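Histidinol dehydrogenase (Elizabethkingia anophelis NUHP1, PDB 6AN0) probably catalyses the last step of histidine biosynthesis, oxidising L-histidinol through L-histidinaldehyde to L-histidine with two NAD(+) and a zinc ion. Local coordinates at residues A198-T203 with D210-P215; I246-A251 with D315-C320; D259-A264 with Q304-S309. All blocks are in the same frame, centred on the assembly; numbering follows the deposited sequence. Where two conformers were deposited one is given.

Interaction 1. Residues A198-T203 with D210-P215. With EDO (1,2-ethanediol), chain D.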
loop_
_atom_site.group_PDB
_atom_site.type_symbol
_atom_site.label_atom_id
_atom_site.label_comp_id
_atom_site.label_asym_id
_atom_site.label_seq_id
_atom_site.Cartn_x
_atom_site.Cartn_y
_atom_site.Cartn_z
ATOM N N ALA A 198 9.905 19.047 3.043
ATOM C CA ALA A 198 11.291 18.748 3.377
ATOM C C ALA A 198 11.561 17.244 3.305
ATOM O O ALA A 198 12.604 16.817 2.797
ATOM C CB ALA A 198 11.622 19.302 4.760
ATOM N N MET A 199 10.635 16.423 3.791
ATOM C CA MET A 199 10.853 14.980 3.691
ATOM C C MET A 199 10.625 14.453 2.284
ATOM O O MET A 199 11.145 13.389 1.940
ATOM C CB MET A 199 9.966 14.236 4.687
ATOM C CG MET A 199 10.350 14.537 6.151
ATOM S SD MET A 199 9.414 13.568 7.359
ATOM C CE MET A 199 7.801 14.346 7.282
ATOM N N THR A 200 9.897 15.193 1.452
ATOM C CA THR A 200 9.650 14.765 0.079
ATOM C C THR A 200 10.823 15.094 -0.835
ATOM O O THR A 200 11.228 14.262 -1.654
ATOM C CB THR A 200 8.364 15.420 -0.430
ATOM O OG1 THR A 200 7.257 14.944 0.344
ATOM C CG2 THR A 200 8.132 15.149 -1.928
ATOM N N PHE A 201 11.392 16.289 -0.711
ATOM C CA PHE A 201 12.452 16.704 -1.621
ATOM C C PHE A 201 13.828 16.710 -0.979
ATOM O O PHE A 201 14.828 16.666 -1.703
ATOM C CB PHE A 201 12.154 18.105 -2.193
ATOM C CG PHE A 201 10.832 18.186 -2.903
ATOM C CD1 PHE A 201 10.701 17.723 -4.207
ATOM C CD2 PHE A 201 9.707 18.684 -2.252
ATOM C CE1 PHE A 201 9.474 17.771 -4.864
ATOM C CE2 PHE A 201 8.474 18.730 -2.901
ATOM C CZ PHE A 201 8.359 18.275 -4.205
ATOM N N GLY A 202 13.902 16.738 0.348
ATOM C CA GLY A 202 15.177 16.837 1.037
ATOM C C GLY A 202 15.666 18.268 1.121
ATOM O O GLY A 202 15.369 19.078 0.242
ATOM N N THR A 203 16.390 18.601 2.181
ATOM C CA THR A 203 17.094 19.874 2.293
ATOM C C THR A 203 18.523 19.585 2.723
ATOM O O THR A 203 18.931 18.423 2.842
ATOM C CB THR A 203 16.418 20.823 3.293
ATOM O OG1 THR A 203 16.557 20.301 4.621
ATOM C CG2 THR A 203 14.929 21.001 2.970
ATOM N N ASP A 210 11.791 7.917 1.661
ATOM C CA ASP A 210 11.126 7.090 0.658
ATOM C C ASP A 210 9.642 6.917 0.944
ATOM O O ASP A 210 8.858 6.706 0.012
ATOM C CB ASP A 210 11.775 5.699 0.586
ATOM C CG ASP A 210 13.255 5.763 0.229
ATOM O OD1 ASP A 210 14.077 5.153 0.951
ATOM O OD2 ASP A 210 13.592 6.420 -0.785
ATOM N N LYS A 211 9.251 6.991 2.215
ATOM C CA LYS A 211 7.863 6.816 2.629
ATOM C C LYS A 211 7.629 7.669 3.871
ATOM O O LYS A 211 8.476 7.702 4.771
ATOM C CB LYS A 211 7.549 5.335 2.907
ATOM C CG LYS A 211 6.073 5.030 3.149
ATOM C CD LYS A 211 5.803 3.511 3.042
ATOM C CE LYS A 211 4.342 3.163 3.321
ATOM N NZ LYS A 211 4.076 1.695 3.045
ATOM N N ILE A 212 6.480 8.354 3.915
ATOM C CA ILE A 212 6.129 9.261 5.008
ATOM C C ILE A 212 4.901 8.727 5.737
ATOM O O ILE A 212 3.902 8.375 5.101
ATOM C CB ILE A 212 5.873 10.687 4.482
ATOM C CG1 ILE A 212 7.157 11.267 3.861
ATOM C CG2 ILE A 212 5.306 11.588 5.591
ATOM C CD1 ILE A 212 6.930 12.547 3.007
ATOM N N PHE A 213 4.974 8.702 7.071
ATOM C CA PHE A 213 3.942 8.173 7.954
ATOM C C PHE A 213 3.435 9.256 8.899
ATOM O O PHE A 213 4.195 10.134 9.317
ATOM C CB PHE A 213 4.488 7.043 8.827
ATOM C CG PHE A 213 4.854 5.807 8.076
ATOM C CD1 PHE A 213 4.013 4.706 8.093
ATOM C CD2 PHE A 213 6.048 5.736 7.364
ATOM C CE1 PHE A 213 4.354 3.543 7.410
ATOM C CE2 PHE A 213 6.391 4.578 6.680
ATOM C CZ PHE A 213 5.548 3.486 6.703
ATOM N N GLY A 214 2.165 9.150 9.291
ATOM C CA GLY A 214 1.636 9.944 10.382
ATOM C C GLY A 214 0.552 10.914 9.939
ATOM O O GLY A 214 0.716 11.644 8.965
ATOM N N PRO A 215 -0.581 10.924 10.635
ATOM C CA PRO A 215 -1.665 11.847 10.276
ATOM C C PRO A 215 -1.431 13.259 10.795
ATOM O O PRO A 215 -0.599 13.513 11.666
ATOM C CB PRO A 215 -2.897 11.214 10.937
ATOM C CG PRO A 215 -2.343 10.466 12.103
ATOM C CD PRO A 215 -1.023 9.915 11.618
HETATM C C1 EDO D . -0.763 0.639 5.793
HETATM O O1 EDO D . 0.047 -0.499 5.469
HETATM C C2 EDO D . 0.218 1.798 5.922
HETATM O O2 EDO D . 1.024 1.769 4.754
#
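Ile212, on the short strand 211-213, packs against Met199 and Thr200 near the end of helix 192-201, and its side chain makes every close approach between the two segments. From CB two branches leave in different directions. The shorter one ends at CG2, which stands anti to the backbone N and lies 4.1 Å from the terminal methyl CE of Met199. The longer one starts at CG1, 4.2 Å from Met199 CB, and continues almost fully extended (chi2 166°) to CD1. This methyl fits between two residues of the helix: Met199 CB is 3.9 Å from Ile212 CD1, and the hydroxyl OG1 of Thr200 is 3.6 Å from that same CD1. Met199 can meet both branches because its chain is bent at the sulfur (chi3 -73°), which brings CE round to CG2. The Thr200 hydroxyl is hydrogen-bonded to Ile196 O, one turn back in its own helix, and can lie against a methyl with its polar demand already met. On the same strand Lys211 points away from the helix; its NZ bonds weakly, at 3.5 Å, to O2 of a 1,2-ethanediol, and also to Ser389 O.

Strand 186-189, helix 192-201 and strand 211-213 form a beta-alpha-beta crossover in the mixed sheet, and Ile212 is where the returning strand packs against the connecting helix. Helical geometry ends at Gly202, whose phi is positive, and a backbone bond between Met199 and Ala209 holds the returning loop. Met199 also touches Thr160 and Cys162 of strand 158-163 and lies close to Tyr132, a predicted NAD(+)-binding residue. The joint is apolar and buried; its side chains probably cohere by shape and exclusion of water, since no directed bond joins them.

Interaction 2. Residues I246-A251 with D315-C320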
loop_
_atom_site.group_PDB
_atom_site.type_symbol
_atom_site.label_atom_id
_atom_site.label_comp_id
_atom_site.label_asym_id
_atom_site.label_seq_id
_atom_site.Cartn_x
_atom_site.Cartn_y
_atom_site.Cartn_z
ATOM N N ILE A 246 -20.877 -2.326 19.142
ATOM C CA ILE A 246 -22.032 -3.221 19.108
ATOM C C ILE A 246 -22.252 -3.759 20.519
ATOM O O ILE A 246 -21.339 -4.351 21.114
ATOM C CB ILE A 246 -21.830 -4.373 18.113
ATOM C CG1 ILE A 246 -21.609 -3.821 16.696
ATOM C CG2 ILE A 246 -23.025 -5.325 18.155
ATOM C CD1 ILE A 246 -21.432 -4.926 15.625
ATOM N N ALA A 247 -23.460 -3.575 21.052
ATOM C CA ALA A 247 -23.753 -3.908 22.444
ATOM C C ALA A 247 -25.035 -4.725 22.553
ATOM O O ALA A 247 -26.066 -4.333 22.003
ATOM C CB ALA A 247 -23.883 -2.628 23.285
ATOM N N ASP A 248 -24.984 -5.844 23.279
ATOM C CA ASP A 248 -26.196 -6.589 23.590
ATOM C C ASP A 248 -26.478 -6.459 25.088
ATOM O O ASP A 248 -25.889 -5.615 25.773
ATOM C CB ASP A 248 -26.081 -8.047 23.105
ATOM C CG ASP A 248 -25.039 -8.860 23.864
ATOM O OD1 ASP A 248 -24.473 -8.372 24.860
ATOM O OD2 ASP A 248 -24.786 -10.015 23.451
ATOM N N THR A 249 -27.397 -7.288 25.600
ATOM C CA THR A 249 -27.784 -7.184 27.003
ATOM C C THR A 249 -26.644 -7.513 27.968
ATOM O O THR A 249 -26.761 -7.206 29.160
ATOM C CB THR A 249 -28.988 -8.096 27.290
ATOM O OG1 THR A 249 -28.649 -9.443 26.950
ATOM C CG2 THR A 249 -30.190 -7.665 26.467
ATOM N N THR A 250 -25.551 -8.115 27.498
ATOM C CA THR A 250 -24.417 -8.402 28.372
ATOM C C THR A 250 -23.410 -7.264 28.428
ATOM O O THR A 250 -22.451 -7.346 29.201
ATOM C CB THR A 250 -23.680 -9.676 27.933
ATOM O OG1 THR A 250 -22.953 -9.426 26.717
ATOM C CG2 THR A 250 -24.654 -10.821 27.720
ATOM N N ALA A 251 -23.593 -6.217 27.626
ATOM C CA ALA A 251 -22.692 -5.083 27.686
ATOM C C ALA A 251 -22.920 -4.293 28.973
ATOM O O ALA A 251 -23.988 -4.345 29.585
ATOM C CB ALA A 251 -22.890 -4.176 26.469
ATOM N N ASP A 315 -32.376 -5.376 15.442
ATOM C CA ASP A 315 -32.999 -6.460 16.193
ATOM C C ASP A 315 -32.180 -7.752 16.224
ATOM O O ASP A 315 -32.710 -8.785 16.635
ATOM C CB ASP A 315 -34.414 -6.737 15.662
ATOM C CG ASP A 315 -34.440 -7.150 14.203
ATOM O OD1 ASP A 315 -33.372 -7.417 13.614
ATOM O OD2 ASP A 315 -35.555 -7.209 13.640
ATOM N N SER A 316 -30.911 -7.723 15.815
ATOM C CA SER A 316 -30.052 -8.890 15.980
ATOM C C SER A 316 -28.595 -8.464 15.874
ATOM O O SER A 316 -28.273 -7.431 15.277
ATOM C CB SER A 316 -30.364 -9.978 14.946
ATOM O OG SER A 316 -29.910 -9.609 13.656
ATOM N N ILE A 317 -27.714 -9.280 16.467
ATOM C CA ILE A 317 -26.275 -9.038 16.349
ATOM C C ILE A 317 -25.836 -9.182 14.898
ATOM O O ILE A 317 -24.975 -8.435 14.419
ATOM C CB ILE A 317 -25.485 -9.979 17.283
ATOM C CG1 ILE A 317 -25.784 -9.651 18.745
ATOM C CG2 ILE A 317 -23.977 -9.882 17.034
ATOM C CD1 ILE A 317 -25.239 -10.662 19.736
ATOM N N GLU A 318 -26.423 -10.137 14.167
ATOM C CA GLU A 318 -26.013 -10.279 12.775
ATOM C C GLU A 318 -26.396 -9.049 11.956
ATOM O O GLU A 318 -25.636 -8.662 11.060
ATOM C CB GLU A 318 -26.586 -11.556 12.147
ATOM C CG GLU A 318 -26.068 -12.901 12.730
ATOM C CD GLU A 318 -24.534 -13.071 12.778
ATOM O OE1 GLU A 318 -24.066 -13.651 13.770
ATOM O OE2 GLU A 318 -23.793 -12.676 11.855
ATOM N N LYS A 319 -27.524 -8.396 12.259
ATOM C CA LYS A 319 -27.844 -7.143 11.578
ATOM C C LYS A 319 -26.855 -6.044 11.952
ATOM O O LYS A 319 -26.448 -5.245 11.095
ATOM C CB LYS A 319 -29.268 -6.697 11.914
ATOM C CG LYS A 319 -30.234 -6.780 10.759
ATOM C CD LYS A 319 -31.609 -6.299 11.181
ATOM C CE LYS A 319 -32.674 -6.756 10.207
ATOM N NZ LYS A 319 -34.019 -6.345 10.672
ATOM N N CYS A 320 -26.471 -5.977 13.231
ATOM C CA CYS A 320 -25.487 -4.987 13.658
ATOM C C CYS A 320 -24.169 -5.163 12.915
ATOM O O CYS A 320 -23.558 -4.180 12.480
ATOM C CB CYS A 320 -25.257 -5.082 15.167
ATOM S SG CYS A 320 -26.663 -4.589 16.208
#
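The carboxyl end of strand 242-247, in the parallel six-stranded sheet, meets the first turn of helix 317-327 through two pairs of residues, Ile246 with Cys320 and Asp248 with Ile317. Both branches of Ile246 close on the CB of Cys320: Ile246 CG2 comes within 3.7 Å of Cys320 CB, and Ile246 CD1 reaches the same CB at 3.9 Å. The cysteine thus offers its methylene rather than its sulfur as the main touching surface. Further along, the methyl CD1 of Ile317 lies 3.8 Å from Asp248 OD2, an aliphatic tip set beside a carboxylate oxygen whose polar partner, through a weak bond, is Glu337 N.

The helix belongs to a beta-alpha-beta crossover: it leaves strand 310-313, passes over the sheet and returns as strand 331-335, which pairs with strand 242-247. Ile246 accordingly bonds through its backbone to Ile333 and Ala335 while its side chain faces the helix that leads to them. Ser316 is the N-cap, its OG accepting from Lys319 N at 3.0 Å. At the same end Lys319 NZ makes a salt bridge with Asp315 OD1, 3.2 Å away.

On the strand side the chain turns immediately after Ala247. Residues Asp248 to Ala251 form a type I beta turn, reinforced by an Asx turn: Thr250 N comes to Asp248 OD1 from above the carboxylate plane, 51° out of it, at 2.9 Å. A second, side-chain bond reaches the same oxygen, Thr250 OG1 donating to the syn lone pair of Asp248 OD1 at 2.6 Å. Asp248 CG lies between the backbone N and the carbonyl carbon (chi1 67°), which places the carboxylate over its own turn; the two bonds to OD1 then hold its rotation while its second oxygen stays beside Ile317.

Interaction 3. Residues D259-A264 with Q304-S309; sequences DLLSQA and QALLQS
Ala264 and Ala305 bring helices 253-264 and 299-307 close together, their CA atoms only 5.6 Å apart. Small side chains permit this approach: Ala264 CB and Ala305 CB are 4.2 Å apart, and Ala305 CB also lies 3.8 Å from the carbonyl oxygen of Ala264. A second apolar pair flanks the alanines, with Leu261 CD2 set 4.2 Å from Leu306 CD1, methyl against methyl.

The polar bonds lie within one segment or run to partners beyond the pair. Toward the end of segment 304-309, Ala305 O accepts from two donors on opposite faces of its plane, Gln308 N at 3.2 Å and Ser309 OG at 2.9 Å. With its OG anti to the carbonyl carbon (chi1 -63°), Ser309 folds back on the turn before it, and the same hydroxyl also bonds to Val272 N in strand 271-276.

Beside Ala264 in sequence, Gln263 bonds through OE1 to Ser241 OG; the helix that packs through Ala264 thus also carries a residue predicted to bind zinc and substrate. Asp259 makes a salt bridge with Arg430 of the second subunit. Around the pair, Leu260 and Leu306 rest on Val272, while Leu261 and Leu306 touch helix 279-293; both helices lie against the parallel sheet, helix 253-264 leading into strand 271-276 and helix 299-307 into strand 310-313.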
loop_
_atom_site.group_PDB
_atom_site.type_symbol
_atom_site.label_atom_id
_atom_site.label_comp_id
_atom_site.label_asym_id
_atom_site.label_seq_id
_atom_site.Cartn_x
_atom_site.Cartn_y
_atom_site.Cartn_z
ATOM N N ASP A 259 -16.363 4.376 26.558
ATOM C CA ASP A 259 -15.684 4.121 25.288
ATOM C C ASP A 259 -16.088 5.144 24.229
ATOM O O ASP A 259 -15.230 5.702 23.528
ATOM C CB ASP A 259 -15.979 2.698 24.811
ATOM C CG ASP A 259 -15.364 1.644 25.731
ATOM O OD1 ASP A 259 -14.362 1.970 26.403
ATOM O OD2 ASP A 259 -15.869 0.500 25.783
ATOM N N LEU A 260 -17.392 5.397 24.095
ATOM C CA LEU A 260 -17.865 6.423 23.170
ATOM C C LEU A 260 -17.233 7.771 23.481
ATOM O O LEU A 260 -16.779 8.482 22.576
ATOM C CB LEU A 260 -19.386 6.538 23.235
ATOM C CG LEU A 260 -20.205 5.323 22.808
ATOM C CD1 LEU A 260 -21.675 5.604 23.060
ATOM C CD2 LEU A 260 -19.937 5.001 21.333
ATOM N N LEU A 261 -17.220 8.154 24.758
ATOM C CA LEU A 261 -16.686 9.467 25.103
ATOM C C LEU A 261 -15.178 9.527 24.909
ATOM O O LEU A 261 -14.640 10.598 24.614
ATOM C CB LEU A 261 -17.071 9.829 26.534
ATOM C CG LEU A 261 -18.560 10.170 26.677
ATOM C CD1 LEU A 261 -18.964 10.294 28.125
ATOM C CD2 LEU A 261 -18.870 11.466 25.939
ATOM N N SER A 262 -14.482 8.394 25.050
ATOM C CA SER A 262 -13.046 8.396 24.796
ATOM C C SER A 262 -12.752 8.736 23.338
ATOM O O SER A 262 -11.826 9.501 23.050
ATOM C CB SER A 262 -12.421 7.051 25.192
ATOM O OG SER A 262 -12.793 5.998 24.322
ATOM N N GLN A 263 -13.543 8.202 22.407
ATOM C CA GLN A 263 -13.360 8.559 21.006
ATOM C C GLN A 263 -13.819 9.993 20.726
ATOM O O GLN A 263 -13.162 10.720 19.969
ATOM C CB GLN A 263 -14.121 7.574 20.116
ATOM C CG GLN A 263 -13.983 7.872 18.624
ATOM C CD GLN A 263 -12.542 7.810 18.178
ATOM O OE1 GLN A 263 -11.938 8.825 17.837
ATOM N NE2 GLN A 263 -11.977 6.617 18.196
ATOM N N ALA A 264 -14.935 10.422 21.335
ATOM C CA ALA A 264 -15.499 11.742 21.028
ATOM C C ALA A 264 -14.576 12.874 21.448
ATOM O O ALA A 264 -14.533 13.914 20.782
ATOM C CB ALA A 264 -16.854 11.930 21.709
ATOM N N GLN A 304 -19.469 18.483 20.532
ATOM C CA GLN A 304 -19.535 18.755 19.098
ATOM C C GLN A 304 -19.489 17.463 18.282
ATOM O O GLN A 304 -20.206 17.326 17.283
ATOM C CB GLN A 304 -18.402 19.687 18.680
ATOM C CG GLN A 304 -18.448 21.055 19.355
ATOM C CD GLN A 304 -17.212 21.876 19.061
ATOM O OE1 GLN A 304 -16.963 22.257 17.914
ATOM N NE2 GLN A 304 -16.420 22.144 20.096
ATOM N N ALA A 305 -18.644 16.512 18.676
ATOM C CA ALA A 305 -18.610 15.239 17.959
ATOM C C ALA A 305 -19.907 14.458 18.145
ATOM O O ALA A 305 -20.367 13.782 17.217
ATOM C CB ALA A 305 -17.413 14.400 18.409
ATOM N N LEU A 306 -20.515 14.532 19.332
ATOM C CA LEU A 306 -21.756 13.792 19.550
ATOM C C LEU A 306 -22.892 14.305 18.671
ATOM O O LEU A 306 -23.826 13.553 18.369
ATOM C CB LEU A 306 -22.160 13.846 21.022
ATOM C CG LEU A 306 -21.286 12.984 21.938
ATOM C CD1 LEU A 306 -21.727 13.194 23.379
ATOM C CD2 LEU A 306 -21.376 11.509 21.557
ATOM N N LEU A 307 -22.836 15.567 18.243
ATOM C CA LEU A 307 -23.909 16.087 17.399
ATOM C C LEU A 307 -24.030 15.285 16.110
ATOM O O LEU A 307 -25.139 15.076 15.601
ATOM C CB LEU A 307 -23.682 17.568 17.077
ATOM C CG LEU A 307 -24.883 18.217 16.381
ATOM C CD1 LEU A 307 -26.076 18.309 17.336
ATOM C CD2 LEU A 307 -24.538 19.608 15.800
ATOM N N GLN A 308 -22.902 14.820 15.575
ATOM C CA GLN A 308 -22.864 14.057 14.333
ATOM C C GLN A 308 -22.906 12.551 14.567
ATOM O O GLN A 308 -22.783 11.782 13.607
ATOM C CB GLN A 308 -21.605 14.411 13.531
ATOM C CG GLN A 308 -21.217 15.884 13.534
ATOM C CD GLN A 308 -21.995 16.724 12.519
ATOM O OE1 GLN A 308 -22.502 16.217 11.505
ATOM N NE2 GLN A 308 -22.083 18.024 12.790
ATOM N N SER A 309 -23.089 12.115 15.806
ATOM C CA SER A 309 -23.062 10.705 16.168
ATOM C C SER A 309 -24.474 10.123 16.191
ATOM O O SER A 309 -25.471 10.848 16.167
ATOM C CB SER A 309 -22.362 10.536 17.519
ATOM O OG SER A 309 -21.007 10.958 17.406
#

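The touching residues in all three contacts are buried, except that Ile317 in interaction 2 is partly exposed. Interactions 2 and 3 are both built around the parallel sheet: strand 242-247 runs on into helix 253-264, and interaction 3 is nested within the loop that interaction 2 closes. Interaction 1 lies in the mixed sheet, on the opposite side of the chain's centre. The chemistry differs with place. Interaction 1 sets one branched strand residue against a helix; interaction 3 joins two helices through an alanine pair flanked by leucines, the Ala264 side chain about 10 Å from the bound zinc ion; interaction 2, at a strand end, combines apolar packing with turn and helix-capping bonds.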